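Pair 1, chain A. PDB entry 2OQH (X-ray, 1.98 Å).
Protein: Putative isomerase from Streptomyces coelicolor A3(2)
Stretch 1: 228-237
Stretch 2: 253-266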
# COMPACT_ATOMS: atom_id res chain seq x y z
N GLY A 228 2.27 -7.88 -17.51
CA GLY A 228 1.30 -7.34 -18.47
C GLY A 228 -0.15 -7.75 -18.45
O GLY A 228 -0.52 -8.85 -18.02
N ILE A 229 -0.99 -6.85 -18.95
CA ILE A 229 -2.42 -7.08 -19.03
C ILE A 229 -2.67 -8.29 -19.92
O ILE A 229 -3.55 -9.11 -19.63
CB ILE A 229 -3.14 -5.85 -19.64
CG1 ILE A 229 -3.10 -4.69 -18.65
CG2 ILE A 229 -4.58 -6.20 -19.99
CD1 ILE A 229 -3.68 -3.40 -19.21
N GLU A 230 -1.89 -8.41 -20.99
CA GLU A 230 -2.04 -9.53 -21.92
C GLU A 230 -1.81 -10.87 -21.21
O GLU A 230 -2.66 -11.76 -21.27
CB GLU A 230 -1.05 -9.41 -23.09
CG GLU A 230 -0.96 -10.64 -24.02
CD GLU A 230 -2.31 -11.05 -24.61
OE1 GLU A 230 -3.16 -10.16 -24.84
OE2 GLU A 230 -2.52 -12.26 -24.87
N GLY A 231 -0.67 -11.00 -20.56
CA GLY A 231 -0.36 -12.23 -19.86
C GLY A 231 -1.38 -12.55 -18.78
O GLY A 231 -1.84 -13.68 -18.67
N MSE A 232 -1.73 -11.54 -17.98
CA MSE A 232 -2.69 -11.73 -16.89
C MSE A 232 -4.06 -12.18 -17.40
O MSE A 232 -4.71 -13.02 -16.77
CB MSE A 232 -2.83 -10.43 -16.08
CG MSE A 232 -1.60 -10.07 -15.25
SE MSE A 232 -1.37 -11.24 -13.69
CE MSE A 232 -2.52 -10.26 -12.49
N ALA A 233 -4.50 -11.63 -18.52
CA ALA A 233 -5.79 -12.02 -19.09
C ALA A 233 -5.74 -13.50 -19.45
O ALA A 233 -6.70 -14.23 -19.26
CB ALA A 233 -6.11 -11.17 -20.33
N GLN A 234 -4.60 -13.94 -19.98
CA GLN A 234 -4.44 -15.34 -20.36
C GLN A 234 -4.51 -16.25 -19.13
O GLN A 234 -5.12 -17.32 -19.17
CB GLN A 234 -3.10 -15.56 -21.07
CG GLN A 234 -3.02 -14.94 -22.47
CD GLN A 234 -4.02 -15.54 -23.45
OE1 GLN A 234 -4.29 -16.75 -23.42
NE2 GLN A 234 -4.56 -14.71 -24.34
N VAL A 235 -3.91 -15.83 -18.02
CA VAL A 235 -3.95 -16.64 -16.82
C VAL A 235 -5.39 -16.74 -16.32
O VAL A 235 -5.85 -17.83 -15.97
CB VAL A 235 -3.07 -16.06 -15.70
CG1 VAL A 235 -3.21 -16.90 -14.44
CG2 VAL A 235 -1.61 -16.02 -16.15
N LYS A 236 -6.09 -15.61 -16.30
CA LYS A 236 -7.48 -15.55 -15.85
C LYS A 236 -8.40 -16.45 -16.67
O LYS A 236 -9.34 -17.04 -16.15
CB LYS A 236 -7.98 -14.09 -15.92
CG LYS A 236 -9.41 -13.86 -15.43
CD LYS A 236 -9.53 -12.47 -14.79
CE LYS A 236 -10.80 -11.74 -15.20
NZ LYS A 236 -12.06 -12.40 -14.77
N ALA A 237 -8.11 -16.57 -17.96
CA ALA A 237 -8.94 -17.39 -18.83
C ALA A 237 -8.86 -18.88 -18.50
O ALA A 237 -9.80 -19.63 -18.75
CB ALA A 237 -8.53 -17.16 -20.28
N GLU A 253 -5.38 5.05 -16.84
CA GLU A 253 -5.20 4.78 -18.26
C GLU A 253 -5.14 3.28 -18.54
O GLU A 253 -5.36 2.85 -19.67
CB GLU A 253 -3.94 5.46 -18.80
CG GLU A 253 -4.05 6.97 -18.93
CD GLU A 253 -3.55 7.72 -17.70
OE1 GLU A 253 -3.69 7.22 -16.56
OE2 GLU A 253 -3.03 8.84 -17.88
N ASP A 254 -4.84 2.50 -17.50
CA ASP A 254 -4.76 1.04 -17.62
C ASP A 254 -6.10 0.35 -17.36
O ASP A 254 -6.30 -0.79 -17.74
CB ASP A 254 -3.78 0.45 -16.60
CG ASP A 254 -2.36 0.89 -16.81
OD1 ASP A 254 -2.01 1.32 -17.93
OD2 ASP A 254 -1.58 0.78 -15.84
N PHE A 255 -7.00 1.06 -16.68
CA PHE A 255 -8.27 0.47 -16.31
C PHE A 255 -9.18 -0.04 -17.43
O PHE A 255 -9.52 -1.22 -17.45
CB PHE A 255 -9.07 1.44 -15.44
CG PHE A 255 -10.11 0.76 -14.60
CD1 PHE A 255 -9.78 0.21 -13.37
CD2 PHE A 255 -11.42 0.63 -15.07
CE1 PHE A 255 -10.74 -0.46 -12.60
CE2 PHE A 255 -12.39 -0.03 -14.31
CZ PHE A 255 -12.05 -0.58 -13.07
N ALA A 256 -9.58 0.84 -18.34
CA ALA A 256 -10.45 0.46 -19.44
C ALA A 256 -9.89 -0.74 -20.21
O ALA A 256 -10.59 -1.72 -20.42
CB ALA A 256 -10.67 1.64 -20.38
N PRO A 257 -8.63 -0.67 -20.65
CA PRO A 257 -8.06 -1.80 -21.38
C PRO A 257 -8.11 -3.10 -20.56
O PRO A 257 -8.48 -4.15 -21.08
CB PRO A 257 -6.63 -1.35 -21.67
CG PRO A 257 -6.78 0.14 -21.79
CD PRO A 257 -7.68 0.46 -20.63
N ALA A 258 -7.76 -3.03 -19.28
CA ALA A 258 -7.78 -4.21 -18.43
C ALA A 258 -9.18 -4.81 -18.32
O ALA A 258 -9.34 -6.03 -18.27
CB ALA A 258 -7.26 -3.86 -17.03
N MSE A 259 -10.19 -3.95 -18.27
CA MSE A 259 -11.56 -4.44 -18.17
C MSE A 259 -12.00 -5.08 -19.48
O MSE A 259 -12.57 -6.16 -19.49
CB MSE A 259 -12.52 -3.30 -17.81
CG MSE A 259 -12.26 -2.68 -16.45
SE MSE A 259 -12.49 -3.97 -15.03
CE MSE A 259 -10.65 -4.58 -14.83
N ARG A 260 -11.72 -4.42 -20.60
CA ARG A 260 -12.12 -4.98 -21.89
C ARG A 260 -11.44 -6.30 -22.20
O ARG A 260 -11.99 -7.15 -22.90
CB ARG A 260 -11.86 -3.99 -23.02
CG ARG A 260 -12.83 -2.83 -23.07
CD ARG A 260 -12.73 -2.10 -24.39
NE ARG A 260 -13.51 -0.86 -24.38
CZ ARG A 260 -14.84 -0.81 -24.33
NH1 ARG A 260 -15.56 -1.92 -24.29
NH2 ARG A 260 -15.44 0.38 -24.28
N LEU A 261 -10.23 -6.48 -21.67
CA LEU A 261 -9.48 -7.71 -21.90
C LEU A 261 -9.66 -8.73 -20.77
O LEU A 261 -9.05 -9.80 -20.80
CB LEU A 261 -7.99 -7.41 -22.09
CG LEU A 261 -7.64 -6.53 -23.30
CD1 LEU A 261 -6.14 -6.33 -23.35
CD2 LEU A 261 -8.12 -7.19 -24.58
N ASN A 262 -10.49 -8.39 -19.79
CA ASN A 262 -10.77 -9.27 -18.65
C ASN A 262 -9.49 -9.79 -18.01
O ASN A 262 -9.34 -11.00 -17.79
CB ASN A 262 -11.62 -10.45 -19.10
CG ASN A 262 -12.98 -10.02 -19.60
OD1 ASN A 262 -13.78 -9.49 -18.84
ND2 ASN A 262 -13.24 -10.24 -20.87
N ALA A 263 -8.59 -8.88 -17.69
CA ALA A 263 -7.29 -9.22 -17.12
C ALA A 263 -7.21 -9.47 -15.62
O ALA A 263 -6.32 -10.18 -15.17
CB ALA A 263 -6.27 -8.15 -17.51
N VAL A 264 -8.12 -8.89 -14.83
CA VAL A 264 -8.05 -9.05 -13.38
C VAL A 264 -9.40 -9.16 -12.66
O VAL A 264 -10.43 -8.74 -13.18
CB VAL A 264 -7.27 -7.89 -12.74
CG1 VAL A 264 -5.88 -7.76 -13.38
CG2 VAL A 264 -8.04 -6.59 -12.92
N ASP A 265 -9.37 -9.72 -11.45
CA ASP A 265 -10.57 -9.88 -10.63
C ASP A 265 -10.50 -9.00 -9.39
O ASP A 265 -11.52 -8.66 -8.79
CB ASP A 265 -10.71 -11.34 -10.18
CG ASP A 265 -10.76 -12.31 -11.35
OD1 ASP A 265 -11.72 -12.22 -12.14
OD2 ASP A 265 -9.85 -13.15 -11.46
N VAL A 266 -9.28 -8.66 -8.99
CA VAL A 266 -9.05 -7.84 -7.81
C VAL A 266 -7.93 -6.84 -8.09
O VAL A 266 -6.89 -7.20 -8.64
CB VAL A 266 -8.63 -8.72 -6.60
CG1 VAL A 266 -8.41 -7.85 -5.37
CG2 VAL A 266 -9.69 -9.78 -6.34
O HOH W 1 -9.33 -13.24 -19.27

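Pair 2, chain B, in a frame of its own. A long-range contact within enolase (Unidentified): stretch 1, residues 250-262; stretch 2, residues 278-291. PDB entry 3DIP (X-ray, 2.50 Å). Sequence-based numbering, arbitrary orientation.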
# COMPACT_ATOMS: atom_id res chain seq x y z
N LYS B 250 4.83 24.09 -3.57
CA LYS B 250 6.07 23.99 -4.31
C LYS B 250 6.29 22.50 -4.59
O LYS B 250 5.50 21.65 -4.15
CB LYS B 250 7.25 24.49 -3.49
CG LYS B 250 7.20 25.94 -3.10
CD LYS B 250 8.01 26.81 -4.06
CE LYS B 250 8.14 28.21 -3.48
NZ LYS B 250 8.44 29.20 -4.53
N MET B 251 7.37 22.18 -5.30
CA MET B 251 7.54 20.82 -5.83
C MET B 251 8.12 19.81 -4.81
O MET B 251 8.39 18.65 -5.15
CB MET B 251 8.31 20.85 -7.17
CG MET B 251 7.48 21.58 -8.28
SD MET B 251 6.04 20.64 -8.81
CE MET B 251 6.90 19.23 -9.52
N ASP B 252 8.31 20.25 -3.56
CA ASP B 252 8.51 19.31 -2.46
C ASP B 252 7.19 18.65 -2.08
O ASP B 252 7.18 17.69 -1.32
CB ASP B 252 9.16 19.96 -1.25
CG ASP B 252 8.38 21.13 -0.73
OD1 ASP B 252 7.53 21.67 -1.48
OD2 ASP B 252 8.62 21.52 0.44
N ASN B 253 6.08 19.18 -2.58
CA ASN B 253 4.79 18.53 -2.35
C ASN B 253 4.56 17.39 -3.33
O ASN B 253 3.81 17.51 -4.29
CB ASN B 253 3.61 19.51 -2.37
CG ASN B 253 2.42 18.98 -1.63
OD1 ASN B 253 2.25 17.77 -1.49
ND2 ASN B 253 1.58 19.88 -1.13
N ILE B 254 5.22 16.27 -3.06
CA ILE B 254 5.21 15.13 -3.94
C ILE B 254 3.81 14.49 -4.05
O ILE B 254 3.38 14.18 -5.17
CB ILE B 254 6.37 14.14 -3.58
CG1 ILE B 254 7.70 14.78 -3.97
CG2 ILE B 254 6.21 12.78 -4.24
CD1 ILE B 254 8.88 14.20 -3.28
N PRO B 255 3.10 14.29 -2.91
CA PRO B 255 1.77 13.68 -3.01
C PRO B 255 0.80 14.49 -3.90
O PRO B 255 0.05 13.88 -4.67
CB PRO B 255 1.28 13.63 -1.54
CG PRO B 255 2.50 13.53 -0.77
CD PRO B 255 3.42 14.53 -1.49
N ALA B 256 0.87 15.82 -3.81
CA ALA B 256 0.04 16.73 -4.62
C ALA B 256 0.37 16.58 -6.11
O ALA B 256 -0.54 16.51 -6.93
CB ALA B 256 0.21 18.23 -4.16
N VAL B 257 1.66 16.51 -6.42
CA VAL B 257 2.12 16.30 -7.79
C VAL B 257 1.73 14.91 -8.31
O VAL B 257 1.24 14.78 -9.43
CB VAL B 257 3.65 16.54 -7.93
CG1 VAL B 257 4.14 16.29 -9.37
CG2 VAL B 257 4.04 17.96 -7.46
N ALA B 258 1.95 13.87 -7.51
CA ALA B 258 1.53 12.52 -7.88
C ALA B 258 0.01 12.46 -8.15
O ALA B 258 -0.40 11.76 -9.06
CB ALA B 258 1.94 11.51 -6.82
N ASP B 259 -0.80 13.16 -7.36
CA ASP B 259 -2.25 13.09 -7.54
C ASP B 259 -2.63 13.84 -8.82
O ASP B 259 -3.46 13.36 -9.59
CB ASP B 259 -3.01 13.62 -6.31
CG ASP B 259 -4.52 13.75 -6.56
OD1 ASP B 259 -5.25 12.73 -6.62
OD2 ASP B 259 -4.99 14.89 -6.69
N LEU B 260 -1.99 14.98 -9.05
CA LEU B 260 -2.14 15.72 -10.29
C LEU B 260 -1.89 14.87 -11.54
O LEU B 260 -2.68 14.87 -12.50
CB LEU B 260 -1.18 16.92 -10.32
CG LEU B 260 -1.14 17.68 -11.65
CD1 LEU B 260 -2.54 18.25 -11.99
CD2 LEU B 260 -0.09 18.78 -11.62
N ARG B 261 -0.75 14.17 -11.53
CA ARG B 261 -0.32 13.39 -12.68
C ARG B 261 -1.29 12.22 -12.88
O ARG B 261 -1.62 11.88 -14.00
CB ARG B 261 1.12 12.90 -12.49
CG ARG B 261 1.67 12.11 -13.64
CD ARG B 261 3.16 11.80 -13.46
NE ARG B 261 3.61 10.92 -14.53
CZ ARG B 261 3.52 9.58 -14.49
NH1 ARG B 261 3.92 8.86 -15.54
NH2 ARG B 261 3.06 8.97 -13.40
N ARG B 262 -1.75 11.64 -11.79
CA ARG B 262 -2.68 10.53 -11.81
C ARG B 262 -4.06 10.93 -12.38
O ARG B 262 -4.58 10.27 -13.29
CB ARG B 262 -2.79 9.97 -10.40
CG ARG B 262 -3.73 8.78 -10.23
CD ARG B 262 -3.36 8.12 -8.92
NE ARG B 262 -4.28 7.07 -8.49
CZ ARG B 262 -4.13 6.37 -7.35
NH1 ARG B 262 -3.10 6.59 -6.52
NH2 ARG B 262 -5.02 5.43 -7.05
N ARG B 278 17.71 12.89 -2.22
CA ARG B 278 16.51 12.48 -1.49
C ARG B 278 15.20 12.96 -2.18
O ARG B 278 14.30 12.14 -2.47
CB ARG B 278 16.56 13.00 -0.05
CG ARG B 278 15.40 12.54 0.83
CD ARG B 278 15.90 11.70 2.01
NE ARG B 278 16.45 10.41 1.63
CZ ARG B 278 15.71 9.37 1.23
NH1 ARG B 278 16.31 8.22 0.91
NH2 ARG B 278 14.37 9.47 1.16
N ARG B 279 15.09 14.26 -2.46
CA ARG B 279 13.87 14.81 -3.03
C ARG B 279 13.61 14.24 -4.43
O ARG B 279 12.46 13.91 -4.75
CB ARG B 279 13.86 16.36 -3.03
CG ARG B 279 13.29 17.02 -1.74
CD ARG B 279 11.81 16.66 -1.53
NE ARG B 279 11.24 17.16 -0.27
CZ ARG B 279 10.28 16.54 0.43
NH1 ARG B 279 9.79 15.37 0.01
NH2 ARG B 279 9.82 17.08 1.56
N PHE B 280 14.66 14.08 -5.24
CA PHE B 280 14.52 13.48 -6.57
C PHE B 280 14.13 12.02 -6.47
O PHE B 280 13.25 11.54 -7.19
CB PHE B 280 15.81 13.67 -7.41
CG PHE B 280 16.00 15.08 -7.90
CD1 PHE B 280 15.53 15.46 -9.16
CD2 PHE B 280 16.59 16.03 -7.09
CE1 PHE B 280 15.67 16.78 -9.60
CE2 PHE B 280 16.73 17.36 -7.52
CZ PHE B 280 16.27 17.74 -8.77
N HIS B 281 14.79 11.30 -5.57
CA HIS B 281 14.49 9.89 -5.34
C HIS B 281 13.01 9.70 -4.99
O HIS B 281 12.34 8.80 -5.54
CB HIS B 281 15.42 9.32 -4.27
CG HIS B 281 15.05 7.95 -3.80
ND1 HIS B 281 15.39 6.81 -4.50
CD2 HIS B 281 14.38 7.54 -2.70
CE1 HIS B 281 14.94 5.75 -3.85
NE2 HIS B 281 14.32 6.16 -2.76
N GLU B 282 12.50 10.55 -4.11
CA GLU B 282 11.09 10.51 -3.68
C GLU B 282 10.10 10.86 -4.81
O GLU B 282 9.06 10.20 -4.92
CB GLU B 282 10.84 11.45 -2.48
CG GLU B 282 11.66 11.14 -1.21
CD GLU B 282 11.49 12.20 -0.12
OE1 GLU B 282 11.77 13.42 -0.34
OE2 GLU B 282 11.07 11.81 1.00
N MET B 283 10.41 11.90 -5.61
CA MET B 283 9.57 12.29 -6.75
C MET B 283 9.43 11.08 -7.67
O MET B 283 8.31 10.68 -8.04
CB MET B 283 10.17 13.46 -7.55
CG MET B 283 9.71 14.87 -7.16
SD MET B 283 10.11 16.18 -8.35
CE MET B 283 11.82 15.80 -8.68
N LEU B 284 10.58 10.49 -8.01
CA LEU B 284 10.64 9.36 -8.95
C LEU B 284 9.92 8.10 -8.48
O LEU B 284 9.21 7.46 -9.29
CB LEU B 284 12.09 9.03 -9.30
CG LEU B 284 12.71 10.08 -10.22
CD1 LEU B 284 14.24 10.04 -10.18
CD2 LEU B 284 12.17 9.89 -11.65
N CYS B 285 10.09 7.74 -7.19
CA CYS B 285 9.44 6.54 -6.62
C CYS B 285 7.95 6.68 -6.52
O CYS B 285 7.25 5.69 -6.50
CB CYS B 285 9.98 6.23 -5.22
SG CYS B 285 11.60 5.49 -5.29
N ALA B 286 7.47 7.91 -6.39
CA ALA B 286 6.06 8.17 -6.23
C ALA B 286 5.36 8.28 -7.58
O ALA B 286 4.16 8.46 -7.64
CB ALA B 286 5.85 9.45 -5.39
N ASP B 287 6.12 8.15 -8.67
CA ASP B 287 5.55 8.29 -10.02
C ASP B 287 4.90 9.67 -10.22
O ASP B 287 3.86 9.81 -10.92
CB ASP B 287 4.59 7.12 -10.31
CG ASP B 287 5.33 5.84 -10.69
OD1 ASP B 287 6.36 5.94 -11.41
OD2 ASP B 287 4.90 4.74 -10.26
N ALA B 288 5.53 10.68 -9.62
CA ALA B 288 5.05 12.06 -9.65
C ALA B 288 5.40 12.79 -10.95
O ALA B 288 4.72 13.78 -11.32
CB ALA B 288 5.58 12.85 -8.42
N ILE B 289 6.44 12.33 -11.65
CA ILE B 289 6.97 13.08 -12.82
C ILE B 289 7.30 12.22 -14.05
O ILE B 289 7.64 11.04 -13.92
CB ILE B 289 8.20 13.99 -12.46
CG1 ILE B 289 9.38 13.16 -11.90
CG2 ILE B 289 7.81 15.09 -11.49
CD1 ILE B 289 10.67 13.98 -11.73
N ASP B 290 7.18 12.82 -15.23
CA ASP B 290 7.56 12.17 -16.47
C ASP B 290 8.98 12.58 -16.92
O ASP B 290 9.62 11.87 -17.69
CB ASP B 290 6.53 12.48 -17.56
CG ASP B 290 5.13 11.98 -17.21
OD1 ASP B 290 4.87 10.78 -17.40
OD2 ASP B 290 4.30 12.79 -16.72
N PHE B 291 9.45 13.72 -16.44
CA PHE B 291 10.77 14.22 -16.84
C PHE B 291 11.44 14.80 -15.63
O PHE B 291 10.77 15.42 -14.78
CB PHE B 291 10.64 15.35 -17.88
CG PHE B 291 9.93 14.96 -19.15
CD1 PHE B 291 10.66 14.62 -20.29
CD2 PHE B 291 8.54 14.98 -19.22
CE1 PHE B 291 10.00 14.28 -21.49
CE2 PHE B 291 7.86 14.64 -20.41
CZ PHE B 291 8.60 14.29 -21.54
O HOH W 2 9.92 19.95 2.27

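The sharpest difference lies where a basic side chain meets the loop that follows the second helix. In pair 1, Lys236(A) forms a single salt bridge, NZ to Asp265(A) OD1 at 2.7 Å. In pair 2 the matching Arg261(B) has a planar guanidinium that offers several N-H groups to Asp290(B), the counterpart of Asp265(A): NH1 binds OD1 at 2.8 Å and NE binds OD2 at 3.0 Å. Its NH2 also makes a weak hydrogen bond to the backbone O of Asp287(B), at 2.7 Å. The one side-chain nitrogen of Lys236(A) is engaged by Asp265(A); its CE lies 3.1 Å from Asn262(A) O, the equivalent carbonyl. A water also donates to Asn262(A) O, its O 2.7 Å away, and to Ala233(A) O, 2.8 Å from the same water O.

These differences rest on a common frame, which superposes with an RMSD of 0.6 Å over 14 central residues. In each pair two helices run in roughly the same direction, inclined by 32° in pair 1 and 30° in pair 2, with axes 10.1 Å and 10.0 Å apart at closest approach. The second helix ends in a Schellman motif, with Asn262(A) or Asp287(B) at positive phi, a conformation that asparagine and aspartate tolerate better than most non-glycine residues. The chain then passes close against the first helix, and small residues suit the close approach: Ala233(A) and Ala263(A) have CA atoms 3.7 Å apart, while the matched Ala258(B) and Ala288(B) have theirs 4.0 Å apart. Methyl side chains fit here: Ala233(A) CB lies 4.1 Å from Ala263(A) CB, and Ala258(B) CB 4.2 Å from Ala288(B) CB.

One turn earlier, Ile229(A) and Ile254(B) match and share chi1 m and chi2 t. Their branched, apolar side chains both pack on the matched alanine, Ile229(A) CG2 3.6 Å from Ala263(A) CB and Ile254(B) CG2 4.2 Å from Ala288(B) CB, but their other neighbours differ. In pair 1, Ile229(A) CG2 reaches Leu261(A) CD1 at 3.7 Å, and its CD1 lies 4.2 Å from Ala258(A) CB. In pair 2 the bulk is distributed differently: Ala286(B) stands where the leucine is, its CB 3.5 Å from Ile254(B) CG2, while Met283(B) stands where Ala258(A) is, its CG 3.8 Å from Ile254(B) CG1.

Selenomethionine Met232(A) and Val257(B) share another position facing the second stretch. Both pack on the same alanine position, Met232(A) CB 4.4 Å from Ala263(A) CB and Val257(B) CG1 3.8 Å from Ala288(B) CB. Both also meet the next residue: Met232(A) does so with the far end of its long chain, CE 4.3 Å from Val264(A) CG1, whereas the compact valine uses a branch at its beta carbon, Val257(B) CG1 4.4 Å from Ile289(B) CG2. Flexible length and beta-branched bulk thus serve the same apolar site.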